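Local coordinates for protein endoglycosidase (Bacteroides thetaiotaomicron, PDB 6Q64) that probably hydrolyses glycosidic bonds within complex N-glycans, as a family 18 endoglycosidase of a gut Bacteroides, at residues R66-H70 and D96-F100; P69-G73 and L352-N356; I252-Y256 and K267-L273; E277-T283 and K325-G331; V301-L305 and D315-D320. The protein carries 1 engineered substitution. One frame throughout, in Å; residues are numbered along the deposited sequence.

Contact 1. Residues R66-H70 and D96-F100; sequences RKTPH and DSVDF
Asp99 takes donors from two residues of the loop that leads into the first strand of this TIM barrel, 72-76, from its place just before the second strand, 100-102. Its OD1 accepts NE of Arg66 at 3.0 Å in a salt bridge, with the guanidinium and carboxylate planes nearly perpendicular (87°). Its OD2 accepts NE2 of His70 at 2.8 Å in a His-carboxylate hydrogen bond that lies in the imidazole plane but reaches OD2 from above the carboxylate plane. OD2 also receives the backbone N of Gly73, so this buried carboxylate is gripped from three residues, which would be expected to keep it ionised. The other imidazole nitrogen is satisfied too: ND1 of His70 donates to O of Thr68 at 3.0 Å, and the ring is fixed at both nitrogens. The chain of Arg66, bent at chi2 and chi3, carries its guanidinium to the loop 96-98. Asp96 points its own carboxylate to the hydroxyl of Tyr58 and the ammonium of Lys125, while its carbonyl serves the arginine. NH2 of Arg66 reaches Asp96 O at 2.7 Å, NH1 adds a weak bond of 3.3 Å to that same Asp96 O, and Val98 O lies over one guanidinium face.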
# COMPACT_ATOMS: atom_id res chain seq x y z
N ARG A 66 -12.31 -7.66 -7.36
CA ARG A 66 -11.20 -7.41 -6.40
C ARG A 66 -10.35 -8.68 -6.31
O ARG A 66 -9.16 -8.60 -5.98
CB ARG A 66 -11.89 -7.05 -5.07
CG ARG A 66 -11.11 -6.17 -4.10
CD ARG A 66 -11.82 -4.84 -3.91
NE ARG A 66 -11.41 -3.93 -4.96
CZ ARG A 66 -11.91 -2.73 -5.18
NH1 ARG A 66 -12.89 -2.24 -4.44
NH2 ARG A 66 -11.40 -2.03 -6.18
N LYS A 67 -10.98 -9.83 -6.54
CA LYS A 67 -10.48 -11.19 -6.25
C LYS A 67 -9.96 -11.80 -7.56
O LYS A 67 -9.17 -12.72 -7.50
CB LYS A 67 -11.60 -12.01 -5.62
CG LYS A 67 -12.04 -11.54 -4.23
CD LYS A 67 -13.00 -12.47 -3.47
CE LYS A 67 -14.13 -13.07 -4.30
NZ LYS A 67 -15.45 -12.48 -3.98
N THR A 68 -10.41 -11.32 -8.71
CA THR A 68 -9.80 -11.63 -10.02
C THR A 68 -8.41 -11.01 -10.02
O THR A 68 -8.12 -10.18 -9.16
CB THR A 68 -10.65 -11.12 -11.18
OG1 THR A 68 -10.43 -9.71 -11.28
CG2 THR A 68 -12.11 -11.49 -11.03
N PRO A 69 -7.52 -11.41 -10.97
CA PRO A 69 -6.18 -10.86 -11.07
C PRO A 69 -6.17 -9.77 -12.16
O PRO A 69 -6.68 -9.96 -13.25
CB PRO A 69 -5.40 -12.14 -11.40
CG PRO A 69 -6.32 -12.88 -12.36
CD PRO A 69 -7.73 -12.45 -12.00
N HIS A 70 -5.63 -8.61 -11.78
CA HIS A 70 -5.82 -7.33 -12.48
C HIS A 70 -4.71 -6.39 -12.04
O HIS A 70 -4.01 -6.76 -11.11
CB HIS A 70 -7.21 -6.75 -12.19
CG HIS A 70 -7.45 -6.36 -10.78
ND1 HIS A 70 -7.90 -7.26 -9.83
CD2 HIS A 70 -7.32 -5.16 -10.16
CE1 HIS A 70 -7.98 -6.66 -8.66
NE2 HIS A 70 -7.66 -5.35 -8.84
N ASP A 96 -13.82 3.26 -7.34
CA ASP A 96 -14.25 1.87 -7.05
C ASP A 96 -13.15 0.89 -7.47
O ASP A 96 -13.21 -0.24 -7.03
CB ASP A 96 -15.58 1.56 -7.76
CG ASP A 96 -16.74 2.36 -7.19
OD1 ASP A 96 -16.54 2.94 -6.08
OD2 ASP A 96 -17.85 2.35 -7.82
N SER A 97 -12.20 1.31 -8.29
CA SER A 97 -11.10 0.48 -8.84
C SER A 97 -9.90 0.44 -7.87
O SER A 97 -8.96 -0.30 -8.14
CB SER A 97 -10.65 1.08 -10.16
OG SER A 97 -10.33 2.48 -9.99
N VAL A 98 -9.89 1.24 -6.81
CA VAL A 98 -8.84 1.14 -5.76
C VAL A 98 -9.06 -0.13 -4.94
O VAL A 98 -10.13 -0.26 -4.37
CB VAL A 98 -8.88 2.38 -4.86
CG1 VAL A 98 -8.22 2.10 -3.53
CG2 VAL A 98 -8.22 3.57 -5.53
N ASP A 99 -8.05 -1.00 -4.84
CA ASP A 99 -8.13 -2.32 -4.14
C ASP A 99 -7.77 -2.19 -2.68
O ASP A 99 -8.47 -2.82 -1.85
CB ASP A 99 -7.20 -3.33 -4.77
CG ASP A 99 -7.71 -3.68 -6.15
OD1 ASP A 99 -8.73 -4.36 -6.21
OD2 ASP A 99 -7.15 -3.18 -7.11
N PHE A 100 -6.74 -1.41 -2.37
CA PHE A 100 -6.32 -1.18 -0.96
C PHE A 100 -5.50 0.11 -0.85
O PHE A 100 -5.08 0.67 -1.85
CB PHE A 100 -5.54 -2.39 -0.42
CG PHE A 100 -4.11 -2.51 -0.88
CD1 PHE A 100 -3.81 -2.98 -2.15
CD2 PHE A 100 -3.06 -2.17 -0.04
CE1 PHE A 100 -2.49 -3.10 -2.57
CE2 PHE A 100 -1.74 -2.28 -0.47
CZ PHE A 100 -1.45 -2.76 -1.72

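Contact 2. Residues P69-G73 and L352-N356; sequences PHVKG and LYFGN
This is a buried side-chain-to-backbone clamp between the entry of the first barrel strand, 72-76, and the helix 346-358 that follows the last strand, 329-333, of the TIM barrel. The carboxamide of Asn356 pairs with both polar backbone atoms of Val71. Its OD1 accepts the N of Val71 at 3.0 Å, and its ND2 donates to the O of Val71 at 3.1 Å in an almost straight bond (166°) lying in the carbonyl plane on a lone pair. The second hydrogen of ND2 goes back into the helix, to Leu352 O at 2.9 Å, so OD1 and both N-H groups of the amide are engaged, which fixes its rotation. Were Asn356 replaced by an alanine, the N and O of Val71 would probably lose these mates and the strand entry could shift against the helix. Away from the amide the contact is apolar. With CG1 anti to the backbone N (chi1 178°), Val71 turns CG2 onto the carbonyl of Gly355, where CG2 and O are 3.6 Å apart, and leaves CG1 beside CD2 of Leu352. CD1 of Leu352 rests on CA of Gly73 at 3.9 Å, where a side chain would clash. Strand 329-333 flanks this entry, Lys72 bonding by its backbone to Gly328 and Ile330, while Ala317 at the end of helix 311-317 packs against Val71.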
# COMPACT_ATOMS: atom_id res chain seq x y z
N PRO A 69 -7.52 -11.41 -10.97
CA PRO A 69 -6.18 -10.86 -11.07
C PRO A 69 -6.17 -9.77 -12.16
O PRO A 69 -6.68 -9.96 -13.25
CB PRO A 69 -5.40 -12.14 -11.40
CG PRO A 69 -6.32 -12.88 -12.36
CD PRO A 69 -7.73 -12.45 -12.00
N HIS A 70 -5.63 -8.61 -11.78
CA HIS A 70 -5.82 -7.33 -12.48
C HIS A 70 -4.71 -6.39 -12.04
O HIS A 70 -4.01 -6.76 -11.11
CB HIS A 70 -7.21 -6.75 -12.19
CG HIS A 70 -7.45 -6.36 -10.78
ND1 HIS A 70 -7.90 -7.26 -9.83
CD2 HIS A 70 -7.32 -5.16 -10.16
CE1 HIS A 70 -7.98 -6.66 -8.66
NE2 HIS A 70 -7.66 -5.35 -8.84
N VAL A 71 -4.54 -5.25 -12.69
CA VAL A 71 -3.64 -4.20 -12.15
C VAL A 71 -4.33 -3.58 -10.94
O VAL A 71 -5.28 -2.84 -11.14
CB VAL A 71 -3.34 -3.12 -13.19
CG1 VAL A 71 -2.46 -2.07 -12.58
CG2 VAL A 71 -2.74 -3.70 -14.44
N LYS A 72 -3.91 -3.96 -9.74
CA LYS A 72 -4.42 -3.41 -8.47
C LYS A 72 -4.18 -1.91 -8.46
O LYS A 72 -3.25 -1.43 -9.13
CB LYS A 72 -3.77 -4.08 -7.28
CG LYS A 72 -4.37 -5.44 -6.97
CD LYS A 72 -3.79 -6.12 -5.76
CE LYS A 72 -4.29 -7.54 -5.67
NZ LYS A 72 -3.98 -8.11 -4.34
N GLY A 73 -5.07 -1.19 -7.77
CA GLY A 73 -4.95 0.26 -7.55
C GLY A 73 -4.70 0.47 -6.09
O GLY A 73 -5.42 -0.15 -5.29
N LEU A 352 -5.78 3.07 -14.23
CA LEU A 352 -6.41 1.73 -14.04
C LEU A 352 -7.28 1.35 -15.23
O LEU A 352 -7.46 0.16 -15.44
CB LEU A 352 -7.18 1.71 -12.73
CG LEU A 352 -6.28 2.00 -11.54
CD1 LEU A 352 -7.04 2.09 -10.25
CD2 LEU A 352 -5.20 0.93 -11.45
N TYR A 353 -7.77 2.32 -15.98
CA TYR A 353 -8.59 2.05 -17.18
C TYR A 353 -7.63 1.57 -18.27
O TYR A 353 -7.95 0.64 -19.04
CB TYR A 353 -9.39 3.30 -17.58
CG TYR A 353 -9.97 3.22 -18.97
CD1 TYR A 353 -11.02 2.35 -19.25
CD2 TYR A 353 -9.50 4.03 -20.00
CE1 TYR A 353 -11.54 2.24 -20.54
CE2 TYR A 353 -10.02 3.94 -21.28
CZ TYR A 353 -11.02 3.02 -21.56
OH TYR A 353 -11.55 2.96 -22.82
N PHE A 354 -6.46 2.21 -18.35
CA PHE A 354 -5.38 1.85 -19.31
C PHE A 354 -4.86 0.44 -18.94
O PHE A 354 -4.93 -0.46 -19.77
CB PHE A 354 -4.35 2.99 -19.37
CG PHE A 354 -4.65 4.02 -20.43
CD1 PHE A 354 -5.89 4.62 -20.51
CD2 PHE A 354 -3.70 4.39 -21.36
CE1 PHE A 354 -6.17 5.56 -21.50
CE2 PHE A 354 -3.99 5.31 -22.36
CZ PHE A 354 -5.22 5.90 -22.42
N GLY A 355 -4.53 0.20 -17.68
CA GLY A 355 -3.98 -1.08 -17.20
C GLY A 355 -4.92 -2.26 -17.35
O GLY A 355 -4.42 -3.37 -17.60
N ASN A 356 -6.23 -2.05 -17.21
CA ASN A 356 -7.24 -3.13 -17.08
C ASN A 356 -8.13 -3.21 -18.32
O ASN A 356 -8.75 -4.25 -18.48
CB ASN A 356 -8.03 -2.95 -15.80
CG ASN A 356 -7.17 -3.24 -14.59
OD1 ASN A 356 -6.82 -4.39 -14.37
ND2 ASN A 356 -6.77 -2.22 -13.84

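Contact 3. Residues I252-Y256 and K267-L273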
# COMPACT_ATOMS: atom_id res chain seq x y z
N ILE A 252 6.39 -2.81 -2.82
CA ILE A 252 5.88 -1.49 -3.26
C ILE A 252 7.06 -0.55 -3.41
O ILE A 252 7.78 -0.33 -2.41
CB ILE A 252 4.83 -0.90 -2.29
CG1 ILE A 252 3.76 -1.93 -1.93
CG2 ILE A 252 4.23 0.36 -2.87
CD1 ILE A 252 2.63 -1.36 -1.11
N TYR A 253 7.24 -0.04 -4.61
CA TYR A 253 8.39 0.82 -4.92
C TYR A 253 7.90 2.24 -5.18
O TYR A 253 6.86 2.45 -5.80
CB TYR A 253 9.22 0.27 -6.09
CG TYR A 253 9.76 -1.13 -5.94
CD1 TYR A 253 8.96 -2.23 -6.15
CD2 TYR A 253 11.08 -1.38 -5.65
CE1 TYR A 253 9.45 -3.52 -6.05
CE2 TYR A 253 11.59 -2.65 -5.53
CZ TYR A 253 10.78 -3.74 -5.75
OH TYR A 253 11.24 -5.02 -5.70
N GLN A 254 8.67 3.18 -4.66
CA GLN A 254 8.62 4.61 -4.97
C GLN A 254 9.36 4.84 -6.28
O GLN A 254 10.49 5.27 -6.23
CB GLN A 254 9.29 5.38 -3.83
CG GLN A 254 8.41 5.55 -2.61
CD GLN A 254 8.56 4.48 -1.57
OE1 GLN A 254 9.46 4.52 -0.73
NE2 GLN A 254 7.62 3.57 -1.55
N ALA A 255 8.69 4.66 -7.42
CA ALA A 255 9.26 4.97 -8.76
C ALA A 255 8.99 6.43 -9.14
O ALA A 255 8.58 6.70 -10.29
CB ALA A 255 8.68 4.04 -9.81
N TYR A 256 9.26 7.36 -8.23
CA TYR A 256 8.89 8.78 -8.39
C TYR A 256 9.68 9.41 -9.56
O TYR A 256 9.03 9.94 -10.51
CB TYR A 256 9.09 9.55 -7.08
CG TYR A 256 8.37 9.05 -5.83
CD1 TYR A 256 7.22 8.29 -5.85
CD2 TYR A 256 8.85 9.45 -4.59
CE1 TYR A 256 6.57 7.92 -4.67
CE2 TYR A 256 8.22 9.09 -3.41
CZ TYR A 256 7.07 8.33 -3.44
OH TYR A 256 6.52 7.99 -2.22
N LYS A 267 14.74 -1.15 -11.67
CA LYS A 267 14.53 -0.90 -10.22
C LYS A 267 13.79 -2.08 -9.58
O LYS A 267 14.09 -2.35 -8.40
CB LYS A 267 13.73 0.39 -10.01
CG LYS A 267 13.22 0.56 -8.59
CD LYS A 267 12.69 1.95 -8.32
CE LYS A 267 13.15 2.52 -7.00
NZ LYS A 267 13.31 3.98 -7.10
N ILE A 268 12.84 -2.70 -10.28
CA ILE A 268 11.90 -3.67 -9.65
C ILE A 268 12.21 -5.10 -10.09
O ILE A 268 11.62 -6.02 -9.49
CB ILE A 268 10.43 -3.32 -9.94
CG1 ILE A 268 10.09 -3.39 -11.42
CG2 ILE A 268 10.06 -1.96 -9.39
CD1 ILE A 268 8.63 -3.43 -11.68
N ASN A 269 13.05 -5.27 -11.11
CA ASN A 269 13.50 -6.59 -11.63
C ASN A 269 14.45 -7.24 -10.63
O ASN A 269 15.65 -6.92 -10.67
CB ASN A 269 14.23 -6.48 -12.95
CG ASN A 269 14.36 -7.84 -13.59
OD1 ASN A 269 14.39 -8.83 -12.90
ND2 ASN A 269 14.37 -7.91 -14.89
N LYS A 270 13.89 -8.13 -9.81
CA LYS A 270 14.46 -8.75 -8.59
C LYS A 270 13.94 -10.19 -8.53
O LYS A 270 12.96 -10.51 -7.84
CB LYS A 270 14.03 -7.98 -7.35
CG LYS A 270 14.35 -6.50 -7.39
CD LYS A 270 15.82 -6.23 -7.43
CE LYS A 270 16.16 -4.83 -7.88
NZ LYS A 270 17.56 -4.47 -7.58
N PRO A 271 14.55 -11.09 -9.33
CA PRO A 271 14.09 -12.48 -9.37
C PRO A 271 14.38 -13.21 -8.05
O PRO A 271 13.78 -14.21 -7.84
CB PRO A 271 14.79 -13.02 -10.62
CG PRO A 271 16.05 -12.19 -10.72
CD PRO A 271 15.64 -10.81 -10.29
N ASN A 272 15.15 -12.63 -7.13
CA ASN A 272 15.30 -13.14 -5.74
C ASN A 272 13.94 -13.17 -5.02
O ASN A 272 13.85 -13.82 -3.96
CB ASN A 272 16.30 -12.32 -4.89
CG ASN A 272 15.94 -10.86 -4.59
OD1 ASN A 272 15.48 -10.53 -3.49
ND2 ASN A 272 16.23 -9.95 -5.51
N LEU A 273 12.94 -12.41 -5.51
CA LEU A 273 11.65 -12.21 -4.81
C LEU A 273 10.61 -13.13 -5.43
O LEU A 273 10.48 -13.07 -6.65
CB LEU A 273 11.16 -10.77 -4.96
CG LEU A 273 12.04 -9.67 -4.40
CD1 LEU A 273 11.43 -8.32 -4.74
CD2 LEU A 273 12.21 -9.81 -2.89
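The carbonyl O of Gln254 receives the ammonium NZ of Lys267 at 3.2 Å, the donor standing above the carbonyl plane. This ties the C-terminal end of strand 251-254 to helix 261-268, which follows it in this TIM barrel. NZ has a second and stronger partner in the carboxylate of Glu258. The rest of the contact is built round the ring of Tyr253. With CG anti to the carbonyl carbon (chi1 -57°), the ring lies against the end of the helix, and CG2 of Ile268 sits over its face in a CH-pi contact, 3.6 Å from the centroid and 18° off the normal. The aliphatic part of Lys267 runs past the same ring in the opposite sense, its CG lying 4.1 Å from CD2 of Tyr253. The hydroxyl end reaches the loop beyond the helix, where Lys270 to Leu273 form a type I turn. With a serine in place of Tyr253, the Ile268 methyl is likely to lose its aromatic seat and a gap to open between strand and turn. The phenol tip meets both ends of that turn, its OH lying 3.8 Å from CG of Lys270 and 3.4 Å from CD1 of Leu273.

Contact 4. Residues E277-T283 and K325-G331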
# COMPACT_ATOMS: atom_id res chain seq x y z
N GLU A 277 6.80 -9.94 -10.42
CA GLU A 277 5.97 -9.19 -11.40
C GLU A 277 4.57 -8.97 -10.86
O GLU A 277 4.15 -7.81 -10.83
CB GLU A 277 5.79 -9.93 -12.72
CG GLU A 277 7.10 -10.08 -13.47
CD GLU A 277 7.66 -11.49 -13.52
OE1 GLU A 277 7.68 -12.13 -12.45
OE2 GLU A 277 8.06 -11.93 -14.62
N ARG A 278 3.87 -10.03 -10.46
CA ARG A 278 2.44 -9.91 -10.07
C ARG A 278 2.28 -9.33 -8.66
O ARG A 278 1.19 -8.83 -8.34
CB ARG A 278 1.73 -11.24 -10.30
CG ARG A 278 1.55 -11.56 -11.78
CD ARG A 278 0.73 -10.54 -12.58
NE ARG A 278 -0.53 -10.36 -11.85
CZ ARG A 278 -1.18 -9.22 -11.67
NH1 ARG A 278 -2.29 -9.22 -10.95
NH2 ARG A 278 -0.75 -8.08 -12.18
N LYS A 279 3.32 -9.31 -7.84
CA LYS A 279 3.20 -8.74 -6.48
C LYS A 279 3.86 -7.35 -6.40
O LYS A 279 3.86 -6.74 -5.30
CB LYS A 279 3.84 -9.68 -5.46
CG LYS A 279 3.24 -11.06 -5.41
CD LYS A 279 4.07 -12.03 -4.57
CE LYS A 279 4.32 -11.57 -3.15
NZ LYS A 279 4.94 -12.66 -2.37
N THR A 280 4.44 -6.86 -7.48
CA THR A 280 5.13 -5.56 -7.43
C THR A 280 4.11 -4.45 -7.74
O THR A 280 3.30 -4.57 -8.69
CB THR A 280 6.36 -5.55 -8.33
OG1 THR A 280 7.32 -6.49 -7.83
CG2 THR A 280 6.98 -4.18 -8.36
N ILE A 281 4.15 -3.40 -6.94
CA ILE A 281 3.35 -2.16 -7.15
C ILE A 281 4.33 -1.02 -7.37
O ILE A 281 5.27 -0.89 -6.57
CB ILE A 281 2.38 -1.93 -5.97
CG1 ILE A 281 1.14 -2.80 -6.11
CG2 ILE A 281 1.98 -0.48 -5.88
CD1 ILE A 281 0.48 -3.13 -4.81
N ILE A 282 4.15 -0.24 -8.44
CA ILE A 282 5.01 0.94 -8.69
C ILE A 282 4.14 2.19 -8.53
O ILE A 282 2.97 2.18 -8.94
CB ILE A 282 5.69 0.86 -10.05
CG1 ILE A 282 4.82 0.20 -11.11
CG2 ILE A 282 7.00 0.13 -9.87
CD1 ILE A 282 5.37 0.31 -12.53
N THR A 283 4.71 3.20 -7.88
CA THR A 283 3.99 4.38 -7.39
C THR A 283 4.68 5.63 -7.90
O THR A 283 5.93 5.68 -8.08
CB THR A 283 3.89 4.40 -5.87
OG1 THR A 283 5.18 4.67 -5.30
CG2 THR A 283 3.29 3.12 -5.34
N LYS A 325 4.64 -10.69 -18.32
CA LYS A 325 3.60 -10.51 -17.28
C LYS A 325 3.40 -9.03 -17.00
O LYS A 325 4.32 -8.21 -17.23
CB LYS A 325 4.02 -11.19 -15.98
CG LYS A 325 3.68 -12.66 -15.96
CD LYS A 325 4.29 -13.37 -14.80
CE LYS A 325 4.09 -14.86 -14.88
NZ LYS A 325 5.02 -15.53 -13.94
N ARG A 326 2.22 -8.72 -16.49
CA ARG A 326 1.77 -7.34 -16.28
C ARG A 326 2.10 -7.05 -14.82
O ARG A 326 1.91 -7.96 -13.96
CB ARG A 326 0.30 -7.20 -16.70
CG ARG A 326 -0.41 -5.95 -16.22
CD ARG A 326 0.22 -4.66 -16.73
NE ARG A 326 0.37 -4.59 -18.17
CZ ARG A 326 -0.62 -4.44 -19.05
NH1 ARG A 326 -1.89 -4.33 -18.68
NH2 ARG A 326 -0.34 -4.36 -20.33
N ILE A 327 2.63 -5.86 -14.58
CA ILE A 327 2.90 -5.35 -13.21
C ILE A 327 1.68 -5.66 -12.39
O ILE A 327 0.63 -5.72 -12.96
CB ILE A 327 3.19 -3.84 -13.24
CG1 ILE A 327 3.84 -3.37 -11.95
CG2 ILE A 327 1.92 -3.06 -13.55
CD1 ILE A 327 5.22 -3.89 -11.71
N GLY A 328 1.84 -5.80 -11.09
CA GLY A 328 0.78 -6.21 -10.18
C GLY A 328 -0.14 -5.07 -9.83
O GLY A 328 -1.29 -5.36 -9.45
N GLY A 329 0.38 -3.84 -9.86
CA GLY A 329 -0.42 -2.64 -9.61
C GLY A 329 0.36 -1.34 -9.66
O GLY A 329 1.59 -1.33 -9.76
N ILE A 330 -0.39 -0.24 -9.57
CA ILE A 330 0.15 1.14 -9.49
C ILE A 330 -0.53 1.85 -8.32
O ILE A 330 -1.59 1.38 -7.88
CB ILE A 330 -0.09 1.89 -10.80
CG1 ILE A 330 -1.58 2.00 -11.09
CG2 ILE A 330 0.64 1.22 -11.95
CD1 ILE A 330 -1.97 3.40 -11.40
N GLY A 331 0.09 2.93 -7.86
CA GLY A 331 -0.41 3.80 -6.80
C GLY A 331 0.19 5.20 -6.87
O GLY A 331 1.12 5.46 -7.64
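Two bends, at chi2 (-60°) and chi3 (-52°), fold Arg278 back so that its guanidinium reaches the backbone of 325-328, although its CB points away from that segment; in Ile327, CG1 anti to the backbone N sends the end of the side chain back to strand 280-283. The two segments are the incoming ends of neighbouring parallel strands of the TIM barrel, 280-285 and 329-333. NH2 of Arg278 donates to O of Arg326 at 3.2 Å along a straight line (178°). The acceptor lies in the guanidinium plane, while the nitrogen stands above the plane of the carbonyl. NH1 holds the carbonyl of His70, so the one arginine ties together the entries to three strands. Ile327 lays CG1 against CG1 of Ile282 at 3.8 Å and crosses Thr280 at about a right angle, its CD1 meeting the threonine's CG2. This cluster continues onto Ile268 of helix 261-268. Nearby, Lys325 and Glu277 pack through their aliphatic parts, while the carboxylate of Glu277 bonds to the hydroxyl of Ser323. At Gly328 a side chain would run into the carbonyls of Arg278 and Thr280. Thr280 O takes only weak bonds from the amides of Gly328 and Gly329. Further on, the parallel ladder becomes regular, with Ile282 N donating to Gly329 O at 3.1 Å and Ile282 O receiving Gly331 N at 3.2 Å. At the next pair, CA of Thr283 lies 3.1 Å from O of Gly331 in a CA-H...O contact.

Contact 5. Residues V301-L305 and D315-D320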
# COMPACT_ATOMS: atom_id res chain seq x y z
N VAL A 301 7.92 3.28 -23.26
CA VAL A 301 8.28 2.24 -24.26
C VAL A 301 7.09 2.08 -25.23
O VAL A 301 7.15 1.29 -26.18
CB VAL A 301 8.65 0.95 -23.48
CG1 VAL A 301 7.42 0.14 -23.12
CG2 VAL A 301 9.69 0.14 -24.21
N ARG A 302 6.00 2.78 -24.93
CA ARG A 302 4.81 2.86 -25.81
C ARG A 302 4.83 4.23 -26.45
O ARG A 302 4.60 5.24 -25.79
CB ARG A 302 3.56 2.60 -24.98
CG ARG A 302 3.65 1.35 -24.12
CD ARG A 302 2.27 0.85 -23.86
NE ARG A 302 2.15 -0.32 -23.00
CZ ARG A 302 1.83 -1.55 -23.41
NH1 ARG A 302 1.63 -1.82 -24.69
NH2 ARG A 302 1.67 -2.51 -22.53
N PRO A 303 5.20 4.34 -27.73
CA PRO A 303 5.39 5.67 -28.33
C PRO A 303 4.09 6.48 -28.19
O PRO A 303 4.17 7.59 -27.78
CB PRO A 303 5.80 5.36 -29.77
CG PRO A 303 5.33 3.92 -30.01
CD PRO A 303 5.43 3.24 -28.67
N GLU A 304 2.93 5.86 -28.43
CA GLU A 304 1.63 6.58 -28.43
C GLU A 304 1.35 7.24 -27.07
O GLU A 304 0.73 8.30 -27.06
CB GLU A 304 0.51 5.65 -28.90
CG GLU A 304 0.08 4.61 -27.90
CD GLU A 304 0.90 3.33 -27.94
OE1 GLU A 304 0.43 2.38 -27.31
OE2 GLU A 304 2.02 3.27 -28.58
N LEU A 305 1.85 6.70 -25.97
CA LEU A 305 1.74 7.34 -24.63
C LEU A 305 2.53 8.66 -24.55
O LEU A 305 2.26 9.41 -23.62
CB LEU A 305 2.24 6.38 -23.56
CG LEU A 305 1.17 5.63 -22.77
CD1 LEU A 305 0.13 5.00 -23.69
CD2 LEU A 305 1.81 4.58 -21.88
N ASP A 315 2.21 4.52 -18.32
CA ASP A 315 3.25 3.52 -18.63
C ASP A 315 3.24 2.50 -17.51
O ASP A 315 3.18 1.28 -17.80
CB ASP A 315 4.64 4.15 -18.76
CG ASP A 315 5.67 3.18 -19.30
OD1 ASP A 315 5.36 2.49 -20.33
OD2 ASP A 315 6.75 3.09 -18.67
N TYR A 316 3.24 2.98 -16.26
CA TYR A 316 3.29 2.10 -15.08
C TYR A 316 2.11 1.12 -15.15
O TYR A 316 2.24 -0.10 -15.08
CB TYR A 316 3.33 2.91 -13.79
CG TYR A 316 4.62 3.64 -13.52
CD1 TYR A 316 5.54 3.91 -14.52
CD2 TYR A 316 4.93 4.06 -12.25
CE1 TYR A 316 6.74 4.59 -14.27
CE2 TYR A 316 6.10 4.78 -11.97
CZ TYR A 316 6.99 5.06 -12.99
OH TYR A 316 8.14 5.75 -12.72
N ALA A 317 0.92 1.64 -15.34
CA ALA A 317 -0.30 0.81 -15.25
C ALA A 317 -0.28 -0.26 -16.34
O ALA A 317 -0.95 -1.26 -16.12
CB ALA A 317 -1.53 1.68 -15.37
N THR A 318 0.39 -0.01 -17.46
CA THR A 318 0.32 -0.90 -18.65
C THR A 318 1.65 -1.67 -18.83
O THR A 318 1.84 -2.21 -19.95
CB THR A 318 0.04 -0.12 -19.93
OG1 THR A 318 1.12 0.78 -20.08
CG2 THR A 318 -1.27 0.64 -19.91
N LEU A 319 2.49 -1.70 -17.78
CA LEU A 319 3.91 -2.15 -17.84
C LEU A 319 3.95 -3.66 -18.02
O LEU A 319 3.61 -4.36 -17.04
CB LEU A 319 4.61 -1.78 -16.54
CG LEU A 319 6.11 -2.02 -16.53
CD1 LEU A 319 6.80 -1.08 -17.48
CD2 LEU A 319 6.68 -1.82 -15.15
N ASP A 320 4.26 -4.11 -19.24
CA ASP A 320 4.54 -5.52 -19.60
C ASP A 320 5.99 -5.76 -19.25
O ASP A 320 6.81 -5.08 -19.81
CB ASP A 320 4.23 -5.75 -21.08
CG ASP A 320 2.72 -5.72 -21.33
OD1 ASP A 320 1.97 -5.97 -20.33
OD2 ASP A 320 2.31 -5.56 -22.54
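Arg302, Asp315 and Leu305 give up the most surface here. The chain of Arg302 is extended from CG to NE and reaches from the loop 301-305 to Thr318, the first residue past helix 311-317. There it grips the threonine side-on with two nitrogens. NH2 donates to O of Thr318 at 2.6 Å, nearly straight (171°) and in the planes of both the guanidinium and the carbonyl, while NE meets OG1 of Thr318 at 3.3 Å, tilted out of the guanidinium plane. NH2 is shared with Asp320, whose OD2 lies 3.1 Å away in a salt bridge whose hydrogen bond is weak. The other oxygen of Asp320 binds Arg326, so this carboxylate sits between two arginines and probably offsets their closeness. Leu305 supplies the apolar part: its CD2 rests on the backbone of the last helical turn, 3.6 Å from N of Asp315. Asp315, its CG anti to the backbone N (chi1 -170°), presents OD1 toward Val301, 4.2 Å from its CG1, but bonds through its carboxylate to Tyr298, Ser300 and Thr261. The contact thus fastens a surface loop to the end of helix 311-317, in the connection between the last two TIM-barrel strands, 280-285 and 329-333; inward, Tyr316 packs on both strands and on helix 261-268, and Tyr359, just beyond helix 346-358, touches Arg302, Leu305 and Thr318.

From the N terminus, contact 1 closes a short loop round the first strand, joining its entry to that of the second. Contact 2 starts from the same stretch and spans almost the whole chain, bringing the helix after the last strand back against the first; contacts 3, 4 and 5 all fall within its span. Contact 3 is a local strand-to-helix closure that ends before contact 4 opens. Contact 4 joins the next two neighbouring strands, and contact 5 lies within its loop, anchoring the intervening surface excursion. Arg278 of contact 4 reaches the His70 carbonyl shared by contacts 1 and 2, while Arg326 of contact 4 bridges to Asp320 in contact 5.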